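Local atomic coordinates of SnoaL-like domain-containing protein (Agrobacterium tumefaciens str. C58, PDB entry 3DXO), a protein that is of unknown function but belongs to the SnoaL-like family of the NTF2 clan and has been proposed to be an isomerase. Residues G64-L69 / R85-D90; F79-W84 / G96-V101. All coordinates share one frame; numbering follows the deposited sequence.

Contact 1: G64-L69 / R85-D90; sequences GYRFVL and RLISPD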
ATOM      1  N   GLY B  64     -22.072 -12.312  -9.783  1.00 27.04           N
ATOM      2  CA  GLY B  64     -21.512 -12.553 -11.104  1.00 27.13           C
ATOM      3  C   GLY B  64     -20.197 -11.823 -11.370  1.00 28.51           C
ATOM      4  O   GLY B  64     -19.498 -12.156 -12.341  1.00 30.36           O
ATOM      5  N   TYR B  65     -19.823 -10.844 -10.536  1.00 27.83           N
ATOM      6  CA  TYR B  65     -18.572 -10.117 -10.749  1.00 27.33           C
ATOM      7  C   TYR B  65     -17.351 -10.968 -10.407  1.00 27.73           C
ATOM      8  O   TYR B  65     -17.449 -11.940  -9.688  1.00 28.30           O
ATOM      9  CB  TYR B  65     -18.557  -8.794  -9.987  1.00 27.14           C
ATOM     10  CG  TYR B  65     -19.459  -7.733 -10.627  1.00 27.33           C
ATOM     11  CD1 TYR B  65     -20.829  -7.787 -10.479  1.00 27.11           C
ATOM     12  CD2 TYR B  65     -18.932  -6.706 -11.417  1.00 27.09           C
ATOM     13  CE1 TYR B  65     -21.653  -6.870 -11.093  1.00 27.11           C
ATOM     14  CE2 TYR B  65     -19.761  -5.767 -12.020  1.00 26.95           C
ATOM     15  CZ  TYR B  65     -21.117  -5.853 -11.854  1.00 26.78           C
ATOM     16  OH  TYR B  65     -21.964  -4.934 -12.435  1.00 26.81           O
ATOM     17  N   ARG B  66     -16.208 -10.644 -10.996  1.00 27.46           N
ATOM     18  CA  ARG B  66     -14.990 -11.374 -10.730  1.00 27.04           C
ATOM     19  C   ARG B  66     -13.857 -10.404 -10.497  1.00 27.69           C
ATOM     20  O   ARG B  66     -13.931  -9.257 -10.899  1.00 28.14           O
ATOM     21  CB  ARG B  66     -14.656 -12.206 -11.920  1.00 27.34           C
ATOM     22  CG  ARG B  66     -15.521 -13.388 -12.130  1.00 28.48           C
ATOM     23  CD  ARG B  66     -15.476 -13.783 -13.587  1.00 28.77           C
ATOM     24  NE  ARG B  66     -14.086 -13.847 -14.014  1.00 29.63           N
ATOM     25  CZ  ARG B  66     -13.670 -13.657 -15.266  1.00 30.15           C
ATOM     26  NH1 ARG B  66     -14.558 -13.351 -16.246  1.00 29.94           N
ATOM     27  NH2 ARG B  66     -12.350 -13.746 -15.529  1.00 29.69           N
ATOM     28  N   PHE B  67     -12.792 -10.878  -9.862  1.00 28.34           N
ATOM     29  CA  PHE B  67     -11.605 -10.052  -9.569  1.00 28.58           C
ATOM     30  C   PHE B  67     -10.395 -10.689 -10.255  1.00 28.03           C
ATOM     31  O   PHE B  67      -9.950 -11.724  -9.819  1.00 29.35           O
ATOM     32  CB  PHE B  67     -11.416  -9.967  -8.043  1.00 29.28           C
ATOM     33  CG  PHE B  67     -12.666  -9.581  -7.313  1.00 28.89           C
ATOM     34  CD1 PHE B  67     -13.565 -10.544  -6.901  1.00 29.57           C
ATOM     35  CD2 PHE B  67     -12.977  -8.262  -7.108  1.00 29.84           C
ATOM     36  CE1 PHE B  67     -14.744 -10.199  -6.252  1.00 30.03           C
ATOM     37  CE2 PHE B  67     -14.155  -7.894  -6.450  1.00 30.31           C
ATOM     38  CZ  PHE B  67     -15.040  -8.864  -6.028  1.00 30.11           C
ATOM     39  N   VAL B  68      -9.875 -10.070 -11.310  1.00 26.66           N
ATOM     40  CA  VAL B  68      -8.807 -10.652 -12.092  1.00 25.94           C
ATOM     41  C   VAL B  68      -7.517  -9.872 -11.894  1.00 26.76           C
ATOM     42  O   VAL B  68      -7.491  -8.636 -11.930  1.00 26.69           O
ATOM     43  CB  VAL B  68      -9.186 -10.654 -13.586  1.00 25.41           C
ATOM     44  CG1 VAL B  68      -8.089 -11.243 -14.409  1.00 24.29           C
ATOM     45  CG2 VAL B  68     -10.493 -11.385 -13.781  1.00 25.02           C
ATOM     46  N   LEU B  69      -6.433 -10.614 -11.724  1.00 26.79           N
ATOM     47  CA  LEU B  69      -5.143 -10.025 -11.468  1.00 26.61           C
ATOM     48  C   LEU B  69      -4.727  -9.168 -12.667  1.00 26.99           C
ATOM     49  O   LEU B  69      -5.020  -9.519 -13.793  1.00 26.98           O
ATOM     50  CB  LEU B  69      -4.126 -11.137 -11.193  1.00 26.45           C
ATOM     51  CG  LEU B  69      -2.718 -10.832 -10.678  1.00 26.47           C
ATOM     52  CD1 LEU B  69      -2.722 -10.213  -9.271  1.00 26.15           C
ATOM     53  CD2 LEU B  69      -1.939 -12.127 -10.689  1.00 25.67           C
ATOM     54  N   ARG B  85      -8.589  -6.157 -11.515  1.00 26.56           N
ATOM     55  CA  ARG B  85      -9.670  -5.507 -12.221  1.00 26.08           C
ATOM     56  C   ARG B  85     -10.983  -6.210 -11.877  1.00 26.11           C
ATOM     57  O   ARG B  85     -11.006  -7.427 -11.665  1.00 26.06           O
ATOM     58  CB  ARG B  85      -9.438  -5.624 -13.734  1.00 26.59           C
ATOM     59  CG  ARG B  85      -8.109  -5.074 -14.276  1.00 26.87           C
ATOM     60  CD  ARG B  85      -7.882  -3.625 -13.871  1.00 27.29           C
ATOM     61  NE  ARG B  85      -8.967  -2.772 -14.320  1.00 27.69           N
ATOM     62  CZ  ARG B  85      -9.184  -1.543 -13.883  1.00 28.22           C
ATOM     63  NH1 ARG B  85      -8.383  -1.019 -12.972  1.00 29.01           N
ATOM     64  NH2 ARG B  85     -10.220  -0.847 -14.339  1.00 28.16           N
ATOM     65  N   LEU B  86     -12.070  -5.445 -11.827  1.00 25.91           N
ATOM     66  CA  LEU B  86     -13.391  -5.986 -11.542  1.00 25.70           C
ATOM     67  C   LEU B  86     -14.092  -6.212 -12.857  1.00 25.49           C
ATOM     68  O   LEU B  86     -14.367  -5.254 -13.571  1.00 24.46           O
ATOM     69  CB  LEU B  86     -14.210  -5.008 -10.681  1.00 26.45           C
ATOM     70  CG  LEU B  86     -15.603  -5.393 -10.160  1.00 26.29           C
ATOM     71  CD1 LEU B  86     -15.569  -6.640  -9.313  1.00 26.81           C
ATOM     72  CD2 LEU B  86     -16.174  -4.235  -9.383  1.00 25.57           C
ATOM     73  N   ILE B  87     -14.382  -7.485 -13.162  1.00 26.02           N
ATOM     74  CA  ILE B  87     -15.049  -7.888 -14.408  1.00 25.75           C
ATOM     75  C   ILE B  87     -16.542  -8.270 -14.203  1.00 26.67           C
ATOM     76  O   ILE B  87     -16.925  -9.084 -13.344  1.00 26.89           O
ATOM     77  CB  ILE B  87     -14.269  -9.019 -15.141  1.00 25.26           C
ATOM     78  CG1 ILE B  87     -12.771  -8.651 -15.320  1.00 24.88           C
ATOM     79  CG2 ILE B  87     -14.917  -9.327 -16.485  1.00 24.93           C
ATOM     80  CD1 ILE B  87     -12.467  -7.364 -16.040  1.00 23.50           C
ATOM     81  N   SER B  88     -17.364  -7.629 -15.026  1.00 27.34           N
ATOM     82  CA  SER B  88     -18.811  -7.763 -15.047  1.00 26.95           C
ATOM     83  C   SER B  88     -19.206  -9.148 -15.531  1.00 27.25           C
ATOM     84  O   SER B  88     -18.419  -9.817 -16.190  1.00 27.16           O
ATOM     85  CB  SER B  88     -19.335  -6.676 -16.002  1.00 27.35           C
ATOM     86  OG  SER B  88     -20.628  -6.915 -16.494  1.00 28.97           O
ATOM     87  N   PRO B  89     -20.419  -9.614 -15.175  1.00 27.62           N
ATOM     88  CA  PRO B  89     -20.885 -10.885 -15.702  1.00 26.95           C
ATOM     89  C   PRO B  89     -20.753 -10.981 -17.224  1.00 27.01           C
ATOM     90  O   PRO B  89     -20.367 -12.030 -17.736  1.00 27.56           O
ATOM     91  CB  PRO B  89     -22.334 -10.912 -15.257  1.00 26.69           C
ATOM     92  CG  PRO B  89     -22.313 -10.159 -13.971  1.00 26.92           C
ATOM     93  CD  PRO B  89     -21.384  -9.036 -14.220  1.00 27.40           C
ATOM     94  N   ASP B  90     -21.035  -9.903 -17.944  1.00 27.04           N
ATOM     95  CA  ASP B  90     -20.903  -9.912 -19.425  1.00 27.75           C
ATOM     96  C   ASP B  90     -19.439  -9.798 -19.917  1.00 28.01           C
ATOM     97  O   ASP B  90     -19.206  -9.777 -21.125  1.00 28.19           O
ATOM     98  CB  ASP B  90     -21.736  -8.773 -20.026  1.00 28.51           C
ATOM     99  CG  ASP B  90     -21.391  -7.434 -19.402  1.00 30.48           C
ATOM    100  OD1 ASP B  90     -20.218  -7.006 -19.458  1.00 31.27           O
ATOM    101  OD2 ASP B  90     -22.284  -6.822 -18.779  1.00 32.04           O
TER
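L86 drives its CD1 methyl between two aromatic residues of 64-69, and this is where the contact packs most closely. CG of L86 stands anti to the backbone N (chi1 -176°), and chi2 (58°) then carries CD1 to within 3.4 Å of CE2 of F67; the same methyl lies 3.7 Å from CB of Y65. F67 and L86 form a non-hydrogen-bonded pair, and their side chains lie alongside each other, pointing the same way from the sheet. W84 and W16 each meet the F67 ring edge-to-face, L13 of helix 3-17 packs on it, and a bound PEG lies close by.

The backbones join as antiparallel strands, with R66-I87 and V68-R85 as hydrogen-bonded pairs. Each pair carries two N-H...O bonds, among them R85 N to V68 O at 2.7 Å. These are the ends of strands 66-76 and 79-87 farthest from their turn, so the contact closes the open end of a beta hairpin at the margin of the curved sheet of an NTF2-like fold.

On the face bearing R66, V68 and I87 the touching is looser and nearer solvent. CG2 of V68 reaches CG1 of I87 at 3.9 Å, while the R66 guanidinium lies with one face over CB of I87 and its NH1 comes no closer than 4.0 Å to CG2 of that residue. R85 starts on this face too, but its chain bends away at chi2 and chi3 to a salt bridge with D93. Beyond the last bridge the chains still touch: P89 lays CD over the centre of the Y65 ring in a CH-pi contact, 3.9 Å from CD to the ring centroid, and F62 meets the same ring edge-to-face.

Contact 2: F79-W84 / G96-V101; sequences FTRFSW and GGTDVV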
ATOM      1  N   PHE B  79       5.807  -8.116   2.860  1.00 27.25           N
ATOM      2  CA  PHE B  79       4.824  -7.327   2.094  1.00 27.01           C
ATOM      3  C   PHE B  79       4.706  -7.758   0.641  1.00 27.24           C
ATOM      4  O   PHE B  79       5.714  -7.983  -0.043  1.00 27.06           O
ATOM      5  CB  PHE B  79       5.164  -5.830   2.111  1.00 26.15           C
ATOM      6  CG  PHE B  79       5.018  -5.208   3.451  1.00 25.96           C
ATOM      7  CD1 PHE B  79       3.754  -4.937   3.963  1.00 25.43           C
ATOM      8  CD2 PHE B  79       6.131  -4.899   4.207  1.00 25.64           C
ATOM      9  CE1 PHE B  79       3.605  -4.369   5.212  1.00 25.15           C
ATOM     10  CE2 PHE B  79       5.986  -4.323   5.452  1.00 25.66           C
ATOM     11  CZ  PHE B  79       4.715  -4.059   5.956  1.00 25.49           C
ATOM     12  N   THR B  80       3.460  -7.869   0.195  1.00 27.15           N
ATOM     13  CA  THR B  80       3.129  -8.123  -1.192  1.00 26.99           C
ATOM     14  C   THR B  80       2.182  -7.016  -1.683  1.00 26.13           C
ATOM     15  O   THR B  80       1.327  -6.550  -0.952  1.00 25.38           O
ATOM     16  CB  THR B  80       2.468  -9.498  -1.354  1.00 27.21           C
ATOM     17  OG1 THR B  80       3.403 -10.512  -0.950  1.00 27.69           O
ATOM     18  CG2 THR B  80       2.031  -9.725  -2.802  1.00 26.76           C
ATOM     19  N   ARG B  81       2.390  -6.568  -2.912  1.00 26.38           N
ATOM     20  CA  ARG B  81       1.526  -5.587  -3.558  1.00 26.42           C
ATOM     21  C   ARG B  81       1.089  -6.095  -4.919  1.00 26.16           C
ATOM     22  O   ARG B  81       1.902  -6.611  -5.693  1.00 25.73           O
ATOM     23  CB  ARG B  81       2.234  -4.263  -3.802  1.00 26.89           C
ATOM     24  CG  ARG B  81       1.405  -3.361  -4.729  1.00 26.82           C
ATOM     25  CD  ARG B  81       2.043  -2.042  -5.071  1.00 26.33           C
ATOM     26  NE  ARG B  81       3.267  -2.176  -5.837  1.00 25.42           N
ATOM     27  CZ  ARG B  81       3.812  -1.183  -6.516  1.00 25.18           C
ATOM     28  NH1 ARG B  81       3.226  -0.006  -6.564  1.00 25.22           N
ATOM     29  NH2 ARG B  81       4.946  -1.368  -7.164  1.00 25.51           N
ATOM     30  N   PHE B  82      -0.188  -5.905  -5.214  1.00 26.24           N
ATOM     31  CA  PHE B  82      -0.746  -6.324  -6.483  1.00 26.84           C
ATOM     32  C   PHE B  82      -2.001  -5.551  -6.790  1.00 26.61           C
ATOM     33  O   PHE B  82      -2.611  -4.928  -5.901  1.00 26.29           O
ATOM     34  CB  PHE B  82      -1.062  -7.825  -6.467  1.00 28.11           C
ATOM     35  CG  PHE B  82      -2.061  -8.222  -5.427  1.00 28.25           C
ATOM     36  CD1 PHE B  82      -3.415  -8.215  -5.710  1.00 28.92           C
ATOM     37  CD2 PHE B  82      -1.646  -8.601  -4.159  1.00 28.58           C
ATOM     38  CE1 PHE B  82      -4.361  -8.579  -4.714  1.00 29.22           C
ATOM     39  CE2 PHE B  82      -2.568  -8.952  -3.178  1.00 28.82           C
ATOM     40  CZ  PHE B  82      -3.920  -8.944  -3.452  1.00 28.91           C
ATOM     41  N   SER B  83      -2.380  -5.595  -8.063  1.00 26.89           N
ATOM     42  CA  SER B  83      -3.594  -4.935  -8.536  1.00 27.41           C
ATOM     43  C   SER B  83      -4.491  -5.910  -9.273  1.00 27.75           C
ATOM     44  O   SER B  83      -4.029  -6.934  -9.770  1.00 27.05           O
ATOM     45  CB  SER B  83      -3.276  -3.722  -9.394  1.00 26.73           C
ATOM     46  OG  SER B  83      -2.704  -2.721  -8.570  1.00 26.34           O
ATOM     47  N   TRP B  84      -5.786  -5.585  -9.299  1.00 27.74           N
ATOM     48  CA  TRP B  84      -6.787  -6.433  -9.919  1.00 27.61           C
ATOM     49  C   TRP B  84      -7.858  -5.574 -10.568  1.00 26.87           C
ATOM     50  O   TRP B  84      -8.022  -4.433 -10.189  1.00 27.55           O
ATOM     51  CB  TRP B  84      -7.426  -7.352  -8.861  1.00 28.13           C
ATOM     52  CG  TRP B  84      -7.952  -6.586  -7.722  1.00 28.51           C
ATOM     53  CD1 TRP B  84      -7.298  -6.318  -6.563  1.00 28.74           C
ATOM     54  CD2 TRP B  84      -9.229  -5.917  -7.634  1.00 28.57           C
ATOM     55  NE1 TRP B  84      -8.099  -5.557  -5.740  1.00 28.90           N
ATOM     56  CE2 TRP B  84      -9.281  -5.284  -6.377  1.00 28.50           C
ATOM     57  CE3 TRP B  84     -10.321  -5.795  -8.492  1.00 28.76           C
ATOM     58  CZ2 TRP B  84     -10.376  -4.510  -5.956  1.00 28.52           C
ATOM     59  CZ3 TRP B  84     -11.430  -5.038  -8.067  1.00 28.87           C
ATOM     60  CH2 TRP B  84     -11.440  -4.410  -6.806  1.00 28.83           C
ATOM     61  N   GLY B  96     -11.317  -1.244 -10.779  1.00 29.24           N
ATOM     62  CA  GLY B  96     -10.263  -2.056 -10.193  1.00 29.85           C
ATOM     63  C   GLY B  96      -9.827  -1.602  -8.821  1.00 30.47           C
ATOM     64  O   GLY B  96     -10.351  -0.606  -8.274  1.00 30.69           O
ATOM     65  N   GLY B  97      -8.852  -2.336  -8.276  1.00 30.59           N
ATOM     66  CA  GLY B  97      -8.205  -1.957  -7.015  1.00 30.26           C
ATOM     67  C   GLY B  97      -6.739  -2.338  -6.940  1.00 30.10           C
ATOM     68  O   GLY B  97      -6.186  -2.925  -7.885  1.00 31.14           O
ATOM     69  N   THR B  98      -6.118  -1.948  -5.826  1.00 29.15           N
ATOM     70  CA  THR B  98      -4.734  -2.279  -5.512  1.00 28.46           C
ATOM     71  C   THR B  98      -4.677  -2.600  -4.026  1.00 29.09           C
ATOM     72  O   THR B  98      -5.327  -1.925  -3.236  1.00 29.23           O
ATOM     73  CB  THR B  98      -3.785  -1.125  -5.858  1.00 27.08           C
ATOM     74  OG1 THR B  98      -3.842  -0.917  -7.274  1.00 26.39           O
ATOM     75  CG2 THR B  98      -2.349  -1.438  -5.447  1.00 25.22           C
ATOM     76  N   ASP B  99      -3.914  -3.621  -3.646  1.00 28.76           N
ATOM     77  CA  ASP B  99      -3.820  -3.991  -2.242  1.00 29.17           C
ATOM     78  C   ASP B  99      -2.386  -4.168  -1.766  1.00 28.99           C
ATOM     79  O   ASP B  99      -1.486  -4.533  -2.543  1.00 29.25           O
ATOM     80  CB  ASP B  99      -4.510  -5.336  -1.986  1.00 30.47           C
ATOM     81  CG  ASP B  99      -5.970  -5.337  -2.350  1.00 31.25           C
ATOM     82  OD1 ASP B  99      -6.808  -4.807  -1.579  1.00 32.36           O
ATOM     83  OD2 ASP B  99      -6.274  -5.955  -3.396  1.00 32.73           O
ATOM     84  N   VAL B 100      -2.198  -3.931  -0.467  1.00 28.60           N
ATOM     85  CA  VAL B 100      -0.939  -4.204   0.199  1.00 27.92           C
ATOM     86  C   VAL B 100      -1.304  -5.244   1.253  1.00 27.86           C
ATOM     87  O   VAL B 100      -2.143  -4.983   2.096  1.00 27.64           O
ATOM     88  CB  VAL B 100      -0.305  -2.958   0.792  1.00 26.98           C
ATOM     89  CG1 VAL B 100       1.017  -3.321   1.509  1.00 26.77           C
ATOM     90  CG2 VAL B 100      -0.049  -1.979  -0.327  1.00 25.77           C
ATOM     91  N   VAL B 101      -0.678  -6.418   1.167  1.00 27.85           N
ATOM     92  CA  VAL B 101      -0.929  -7.539   2.069  1.00 27.54           C
ATOM     93  C   VAL B 101       0.306  -7.831   2.941  1.00 27.53           C
ATOM     94  O   VAL B 101       1.423  -7.747   2.464  1.00 27.91           O
ATOM     95  CB  VAL B 101      -1.288  -8.790   1.232  1.00 27.33           C
ATOM     96  CG1 VAL B 101      -1.492 -10.010   2.116  1.00 27.28           C
ATOM     97  CG2 VAL B 101      -2.523  -8.516   0.419  1.00 26.44           C
TER
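The W84 indole lies with one face on the glycine backbone of 96-101: N of G97 sits over its centre, 3.3 Å above the plane, and C of G96 lies nearer the rim. CA of G97 adds a CH-pi contact, 3.9 Å from the six-membered ring's centroid. Having no side chains, the two glycines let their backbone lie directly against the indole. CG of W84 lies between its own backbone N and carbonyl carbon (chi1 54°), and chi2 (-94°) sets the plane of the ring. At the ring's edge NE1 donates to OD2 of D99 at 3.0 Å, a bent bond (131° at the hydrogen) to the syn side of the carboxylate.

CB of D99 lies over one face of the F82 ring, and CE2 of that ring touches CG2 of V101 at 3.6 Å. Y12 of helix 3-17 packs against both F82 and D99. On the opposite face of the sheet OG of S83 lies beside OG1 of T98, at a separation too short to be reliable; that hydroxyl also hydrogen-bonds to D117. R81 on this face forms salt bridges to D74 and to D117 of the second subunit.

Three hydrogen-bonded pairs, T80-V101, F82-D99 and W84-G97, hold the strands in register. An aromatic-lined sheet face with a buried carboxylate beneath the N-terminal helix is consistent with the pocket of NTF2-like proteins, whereas the other face builds the dimer interface.

Contacts 1 and 2 lie about 16 Å apart, centre to centre, on one mixed sheet and share strand 79-87, which has strand 66-76 on one flank and strand 93-103 on the other. Along the chain their segments alternate, 64-69, 79-84, 85-90 and 96-101, as expected of two successive antiparallel hairpins that use the middle strand in common. They touch at several points, among them V68 O against W84 CB at 3.3 Å. Contact 1 is peripheral and near the surface, whereas contact 2 sits deeper and reaches the second subunit. The F67 and W84 side chains each lie about 3 Å from bound PEG, probably from the crystallisation liquor, which may mark a pocket, consistent with the family.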